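Local structure of putative hexose oxidase (Nonomuraea sp. ATCC 39727, 5AWV) at residues V185-G191 with Y509-F515; P287-S293 with L325-H329. The protein is a putative FAD-dependent hexose oxidase that binds the glycopeptide antibiotic teicoplanin and probably oxidises a sugar on the glycopeptide scaffold. All coordinates share one frame; numbering follows the deposited sequence.

In the fold
The two contacts lie on opposite sides of the chain's centre, their nearest atoms about 31 Å apart, and share no helix or strand. Interaction 1 ties the end of strand 179-187, in the five-stranded sheet of the FAD-binding region, to the loop after helix 499-509 near the C-terminus. Interaction 2 fastens helix 322-334 to strand 291-298 of the seven-stranded antiparallel sheet. Both run from a buried side to a more exposed one. The chemistry differs: where a strand gives way to turns, interaction 1 adds an arginine-carbonyl bond and two bridging waters to its valine, proline and phenylalanine packing; between a helix and a sheet, in interaction 2, leucines pack on rings beside one hydroxyl-imidazole bond.

Interaction 1: V185-G191 with Y509-F515; sequences VVVNKQG and YDPRNHF
Val-187 spreads its two methyls over the 509-515 segment. CG1 lies 4.0 Å from CD of Arg-512, whose side chain crosses the valine at about a right angle, and CG2 lies 3.9 Å from CE2 of Phe-515. Val-186 rests its CB on the carbonyl of Tyr-509, while CG of Pro-511 sits 3.6 Å from the backbone N of Lys-189. One direct hydrogen bond crosses the contact: NH1 of Arg-512 donates to O of Lys-189 (2.9 Å, N-H...O 160°). This oxygen lies in the guanidinium plane, at its edge, while CA of Gly-191 lies over one face, toward its rim; the bend at chi3 (71°) turns the group there. One water donates to O of Val-187 and OD1 of Asp-510 and accepts from N of Arg-512; another joins N of Val-187 to O of Tyr-509. The backbone N-H groups of His-514 and Phe-515 bond OD1 and OD2 of Asp-510, each on the syn side, and Lys-506 salt-bridges OD2. Asp-510 and the waters thus take up several backbone polar groups where type I turns 188-191 and 510-513 pack together, joining the FAD-binding region to the berberine-like C-terminal region, with Phe-515 near the FAD-binding Val-86.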
loop_
_atom_site.group_PDB
_atom_site.type_symbol
_atom_site.label_atom_id
_atom_site.label_comp_id
_atom_site.label_asym_id
_atom_site.label_seq_id
_atom_site.Cartn_x
_atom_site.Cartn_y
_atom_site.Cartn_z
ATOM N N VAL A 185 -7.182 -3.729 17.115
ATOM C CA VAL A 185 -7.210 -4.795 18.088
ATOM C C VAL A 185 -5.757 -4.972 18.593
ATOM O O VAL A 185 -4.858 -5.295 17.826
ATOM C CB VAL A 185 -7.784 -6.074 17.533
ATOM C CG1 VAL A 185 -7.607 -7.244 18.462
ATOM C CG2 VAL A 185 -9.243 -5.888 17.157
ATOM N N VAL A 186 -5.551 -4.659 19.859
ATOM C CA VAL A 186 -4.267 -4.760 20.523
ATOM C C VAL A 186 -4.278 -5.823 21.627
ATOM O O VAL A 186 -5.350 -6.203 22.082
ATOM C CB VAL A 186 -3.878 -3.397 21.172
ATOM C CG1 VAL A 186 -3.744 -2.323 20.088
ATOM C CG2 VAL A 186 -4.884 -2.954 22.263
ATOM N N VAL A 187 -3.094 -6.213 22.091
ATOM C CA VAL A 187 -2.943 -7.258 23.100
ATOM C C VAL A 187 -2.269 -6.651 24.298
ATOM O O VAL A 187 -1.149 -6.133 24.167
ATOM C CB VAL A 187 -2.077 -8.388 22.602
ATOM C CG1 VAL A 187 -1.777 -9.369 23.694
ATOM C CG2 VAL A 187 -2.765 -9.130 21.455
ATOM N N ASN A 188 -2.909 -6.735 25.486
ATOM C CA ASN A 188 -2.297 -6.095 26.695
ATOM C C ASN A 188 -1.257 -6.987 27.361
ATOM O O ASN A 188 -0.996 -8.089 26.915
ATOM C CB ASN A 188 -3.395 -5.617 27.714
ATOM C CG ASN A 188 -4.186 -6.759 28.310
ATOM O OD1 ASN A 188 -3.853 -7.916 28.225
ATOM N ND2 ASN A 188 -5.272 -6.414 28.848
ATOM N N LYS A 189 -0.650 -6.526 28.454
ATOM C CA LYS A 189 0.391 -7.348 29.105
ATOM C C LYS A 189 -0.145 -8.660 29.627
ATOM O O LYS A 189 0.557 -9.652 29.567
ATOM C CB LYS A 189 1.144 -6.596 30.230
ATOM C CG LYS A 189 2.543 -7.233 30.383
ATOM C CD LYS A 189 3.303 -6.994 31.705
ATOM C CE LYS A 189 4.672 -6.328 31.518
ATOM N NZ LYS A 189 4.478 -4.879 31.217
ATOM N N GLN A 190 -1.422 -8.720 30.027
ATOM C CA GLN A 190 -1.995 -10.020 30.466
ATOM C C GLN A 190 -2.385 -10.928 29.315
ATOM O O GLN A 190 -2.834 -12.039 29.550
ATOM C CB GLN A 190 -3.223 -9.845 31.380
ATOM C CG GLN A 190 -2.930 -9.082 32.676
ATOM C CD GLN A 190 -2.671 -7.606 32.436
ATOM O OE1 GLN A 190 -3.173 -7.024 31.462
ATOM N NE2 GLN A 190 -1.833 -7.002 33.268
ATOM N N GLY A 191 -2.239 -10.488 28.067
ATOM C CA GLY A 191 -2.464 -11.398 26.930
ATOM C C GLY A 191 -3.869 -11.365 26.388
ATOM O O GLY A 191 -4.212 -12.227 25.608
ATOM N N TYR A 509 1.180 -0.263 23.705
ATOM C CA TYR A 509 0.097 -1.017 23.140
ATOM C C TYR A 509 0.413 -2.401 22.725
ATOM O O TYR A 509 -0.508 -3.202 22.622
ATOM C CB TYR A 509 -0.534 -0.269 21.990
ATOM C CG TYR A 509 -1.163 1.060 22.392
ATOM C CD1 TYR A 509 -0.438 2.251 22.384
ATOM C CD2 TYR A 509 -2.488 1.113 22.747
ATOM C CE1 TYR A 509 -1.037 3.418 22.744
ATOM C CE2 TYR A 509 -3.114 2.282 23.083
ATOM C CZ TYR A 509 -2.414 3.427 23.098
ATOM O OH TYR A 509 -3.023 4.595 23.411
ATOM N N ASP A 510 1.659 -2.781 22.551
ATOM C CA ASP A 510 2.008 -4.207 22.292
ATOM C C ASP A 510 3.187 -4.623 23.213
ATOM O O ASP A 510 4.295 -5.048 22.742
ATOM C CB ASP A 510 2.374 -4.492 20.789
ATOM C CG ASP A 510 2.663 -5.928 20.511
ATOM O OD1 ASP A 510 2.203 -6.826 21.253
ATOM O OD2 ASP A 510 3.364 -6.277 19.519
ATOM N N PRO A 511 2.969 -4.524 24.543
ATOM C CA PRO A 511 4.072 -4.821 25.491
ATOM C C PRO A 511 4.613 -6.219 25.384
ATOM O O PRO A 511 5.765 -6.414 25.660
ATOM C CB PRO A 511 3.450 -4.520 26.871
ATOM C CG PRO A 511 1.984 -4.786 26.654
ATOM C CD PRO A 511 1.733 -4.177 25.280
ATOM N N ARG A 512 3.868 -7.164 24.862
ATOM C CA ARG A 512 4.414 -8.497 24.684
ATOM C C ARG A 512 5.116 -8.741 23.365
ATOM O O ARG A 512 5.658 -9.853 23.149
ATOM C CB ARG A 512 3.351 -9.590 24.852
ATOM C CG ARG A 512 2.678 -9.553 26.211
ATOM C CD ARG A 512 1.272 -10.132 26.153
ATOM N NE ARG A 512 1.387 -11.549 25.978
ATOM C CZ ARG A 512 1.309 -12.475 26.936
ATOM N NH1 ARG A 512 1.080 -12.171 28.204
ATOM N NH2 ARG A 512 1.446 -13.724 26.593
ATOM N N ASN A 513 5.156 -7.743 22.488
ATOM C CA ASN A 513 5.767 -7.940 21.201
ATOM C C ASN A 513 5.145 -9.119 20.448
ATOM O O ASN A 513 5.804 -9.972 19.864
ATOM C CB ASN A 513 7.293 -8.058 21.330
ATOM C CG ASN A 513 8.016 -7.849 19.994
ATOM O OD1 ASN A 513 9.025 -8.491 19.692
ATOM N ND2 ASN A 513 7.452 -7.043 19.196
ATOM N N HIS A 514 3.827 -9.191 20.481
ATOM C CA HIS A 514 3.148 -10.265 19.749
ATOM C C HIS A 514 3.055 -9.937 18.258
ATOM O O HIS A 514 2.918 -10.852 17.478
ATOM C CB HIS A 514 1.773 -10.469 20.317
ATOM C CG HIS A 514 1.088 -11.686 19.822
ATOM N ND1 HIS A 514 1.549 -12.961 20.081
ATOM C CD2 HIS A 514 -0.020 -11.824 19.054
ATOM C CE1 HIS A 514 0.758 -13.832 19.483
ATOM N NE2 HIS A 514 -0.200 -13.173 18.858
ATOM N N PHE A 515 3.113 -8.658 17.897
ATOM C CA PHE A 515 3.113 -8.244 16.468
ATOM C C PHE A 515 4.528 -7.887 16.066
ATOM O O PHE A 515 5.053 -6.902 16.518
ATOM C CB PHE A 515 2.132 -7.124 16.275
ATOM C CG PHE A 515 0.759 -7.538 16.614
ATOM C CD1 PHE A 515 0.020 -8.269 15.692
ATOM C CD2 PHE A 515 0.224 -7.331 17.900
ATOM C CE1 PHE A 515 -1.236 -8.741 16.004
ATOM C CE2 PHE A 515 -1.065 -7.814 18.198
ATOM C CZ PHE A 515 -1.789 -8.493 17.228
HETATM O O HOH W 1 1.331 -7.209 23.768
HETATM O O HOH W 2 -0.840 -5.016 20.562
#

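Interaction 2: P287-S293 with L325-H329; sequences PYTGLWS and LLDAH
Tyr-288 and Leu-325 pack ring against methyl: CD2 of Leu-325 lies over one face of the phenol, 4.0 Å from its centroid, in a CH-pi contact. The helix carbonyl, O of Leu-325, comes instead to the ring edge in its plane, 3.4 Å from CE1 of Tyr-288. The other leucine branch, CD1, reaches 3.5 Å to O of Pro-287, so the fork spans the tyrosine ring and the preceding carbonyl. At the far end of the phenol, OH of Tyr-288 touches CB of Ala-328. A second CH-pi contact lies deeper: CD2 of Leu-291 stands 3° off the normal of the His-329 imidazole, almost squarely above its centre, while CD1 of Leu-291 lies 3.6 Å from CB of His-329. With CG anti to the backbone N (chi1 178°), the imidazole extends toward the strand, where its NE2 shares a 3.1 Å hydrogen bond with OG of Ser-293. That hydroxyl also bonds Tyr-278. Helix 322-334 packs on the sheet beside strands 291-298 and 309-316, segment 325-329 crossing 291-293 at 38°, with Leu-326 touching Ile-313. Trp-277 of helix 264-280 meets the rings of Tyr-288 and His-329 edge-to-face and touches Leu-291, joining the two helices above the sheet.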
loop_
_atom_site.group_PDB
_atom_site.type_symbol
_atom_site.label_atom_id
_atom_site.label_comp_id
_atom_site.label_asym_id
_atom_site.label_seq_id
_atom_site.Cartn_x
_atom_site.Cartn_y
_atom_site.Cartn_z
ATOM N N PRO A 287 2.540 26.020 -9.051
ATOM C CA PRO A 287 1.503 25.543 -9.994
ATOM C C PRO A 287 1.737 24.106 -10.427
ATOM O O PRO A 287 0.812 23.470 -10.830
ATOM C CB PRO A 287 1.628 26.500 -11.202
ATOM C CG PRO A 287 2.969 26.998 -11.102
ATOM C CD PRO A 287 3.466 26.967 -9.691
ATOM N N TYR A 288 2.931 23.564 -10.225
ATOM C CA TYR A 288 3.197 22.179 -10.617
ATOM C C TYR A 288 2.793 21.124 -9.544
ATOM O O TYR A 288 3.071 19.945 -9.781
ATOM C CB TYR A 288 4.664 22.000 -10.975
ATOM C CG TYR A 288 5.099 22.777 -12.235
ATOM C CD1 TYR A 288 4.816 22.309 -13.531
ATOM C CD2 TYR A 288 5.766 23.992 -12.093
ATOM C CE1 TYR A 288 5.203 23.027 -14.640
ATOM C CE2 TYR A 288 6.129 24.762 -13.194
ATOM C CZ TYR A 288 5.853 24.268 -14.468
ATOM O OH TYR A 288 6.284 25.027 -15.529
ATOM N N THR A 289 2.123 21.539 -8.443
ATOM C CA THR A 289 1.521 20.583 -7.530
ATOM C C THR A 289 0.484 19.685 -8.253
ATOM O O THR A 289 0.258 18.546 -7.833
ATOM C CB THR A 289 0.832 21.205 -6.319
ATOM O OG1 THR A 289 -0.115 22.161 -6.763
ATOM C CG2 THR A 289 1.827 21.846 -5.398
ATOM N N GLY A 290 -0.109 20.198 -9.337
ATOM C CA GLY A 290 -1.034 19.433 -10.211
ATOM C C GLY A 290 -0.387 18.503 -11.275
ATOM O O GLY A 290 -1.111 17.828 -12.037
ATOM N N LEU A 291 0.937 18.378 -11.237
ATOM C CA LEU A 291 1.693 17.519 -12.157
ATOM C C LEU A 291 2.439 16.448 -11.392
ATOM O O LEU A 291 2.998 16.664 -10.269
ATOM C CB LEU A 291 2.739 18.377 -12.921
ATOM C CG LEU A 291 3.613 17.671 -13.966
ATOM C CD1 LEU A 291 3.996 18.561 -15.160
ATOM C CD2 LEU A 291 4.881 17.052 -13.366
ATOM N N TRP A 292 2.495 15.312 -12.006
ATOM C CA TRP A 292 3.290 14.219 -11.537
ATOM C C TRP A 292 3.886 13.445 -12.693
ATOM O O TRP A 292 3.306 13.308 -13.758
ATOM C CB TRP A 292 2.385 13.248 -10.736
ATOM C CG TRP A 292 3.128 12.019 -10.234
ATOM C CD1 TRP A 292 3.873 11.879 -9.082
ATOM C CD2 TRP A 292 3.114 10.742 -10.850
ATOM N NE1 TRP A 292 4.361 10.621 -8.980
ATOM C CE2 TRP A 292 3.900 9.878 -10.038
ATOM C CE3 TRP A 292 2.525 10.240 -12.006
ATOM C CZ2 TRP A 292 4.163 8.555 -10.396
ATOM C CZ3 TRP A 292 2.809 8.915 -12.383
ATOM C CH2 TRP A 292 3.574 8.076 -11.552
ATOM N N SER A 293 5.068 12.943 -12.457
ATOM C CA SER A 293 5.742 12.093 -13.429
ATOM C C SER A 293 6.615 11.113 -12.755
ATOM O O SER A 293 6.969 11.262 -11.579
ATOM C CB SER A 293 6.560 12.969 -14.401
ATOM O OG SER A 293 7.644 13.582 -13.733
ATOM N N LEU A 325 1.870 23.664 -18.591
ATOM C CA LEU A 325 2.708 23.086 -17.563
ATOM C C LEU A 325 3.342 21.807 -17.986
ATOM O O LEU A 325 4.506 21.511 -17.635
ATOM C CB LEU A 325 1.883 22.832 -16.302
ATOM C CG LEU A 325 1.292 24.031 -15.592
ATOM C CD1 LEU A 325 0.501 23.530 -14.337
ATOM C CD2 LEU A 325 2.286 25.152 -15.251
ATOM N N LEU A 326 2.548 21.012 -18.706
ATOM C CA LEU A 326 2.971 19.696 -19.193
ATOM C C LEU A 326 4.144 19.853 -20.162
ATOM O O LEU A 326 5.194 19.175 -20.046
ATOM C CB LEU A 326 1.785 19.079 -19.873
ATOM C CG LEU A 326 1.849 17.654 -20.390
ATOM C CD1 LEU A 326 1.583 17.451 -21.845
ATOM C CD2 LEU A 326 2.880 16.731 -19.926
ATOM N N ASP A 327 3.976 20.855 -21.044
ATOM C CA ASP A 327 5.003 21.124 -22.111
ATOM C C ASP A 327 6.262 21.602 -21.539
ATOM O O ASP A 327 7.343 21.158 -21.913
ATOM C CB ASP A 327 4.467 22.084 -23.162
ATOM C CG ASP A 327 3.486 21.422 -24.113
ATOM O OD1 ASP A 327 3.457 20.184 -24.168
ATOM O OD2 ASP A 327 2.698 22.184 -24.738
ATOM N N ALA A 328 6.166 22.535 -20.614
ATOM C CA ALA A 328 7.322 23.038 -19.932
ATOM C C ALA A 328 8.104 22.023 -19.123
ATOM O O ALA A 328 9.345 22.022 -19.118
ATOM C CB ALA A 328 6.926 24.183 -19.064
ATOM N N HIS A 329 7.405 21.109 -18.416
ATOM C CA HIS A 329 8.096 20.013 -17.777
ATOM C C HIS A 329 8.858 19.114 -18.769
ATOM O O HIS A 329 10.027 18.732 -18.551
ATOM C CB HIS A 329 7.028 19.147 -16.994
ATOM C CG HIS A 329 7.589 17.949 -16.315
ATOM N ND1 HIS A 329 8.393 18.026 -15.205
ATOM C CD2 HIS A 329 7.475 16.639 -16.603
ATOM C CE1 HIS A 329 8.745 16.811 -14.837
ATOM N NE2 HIS A 329 8.180 15.950 -15.663
#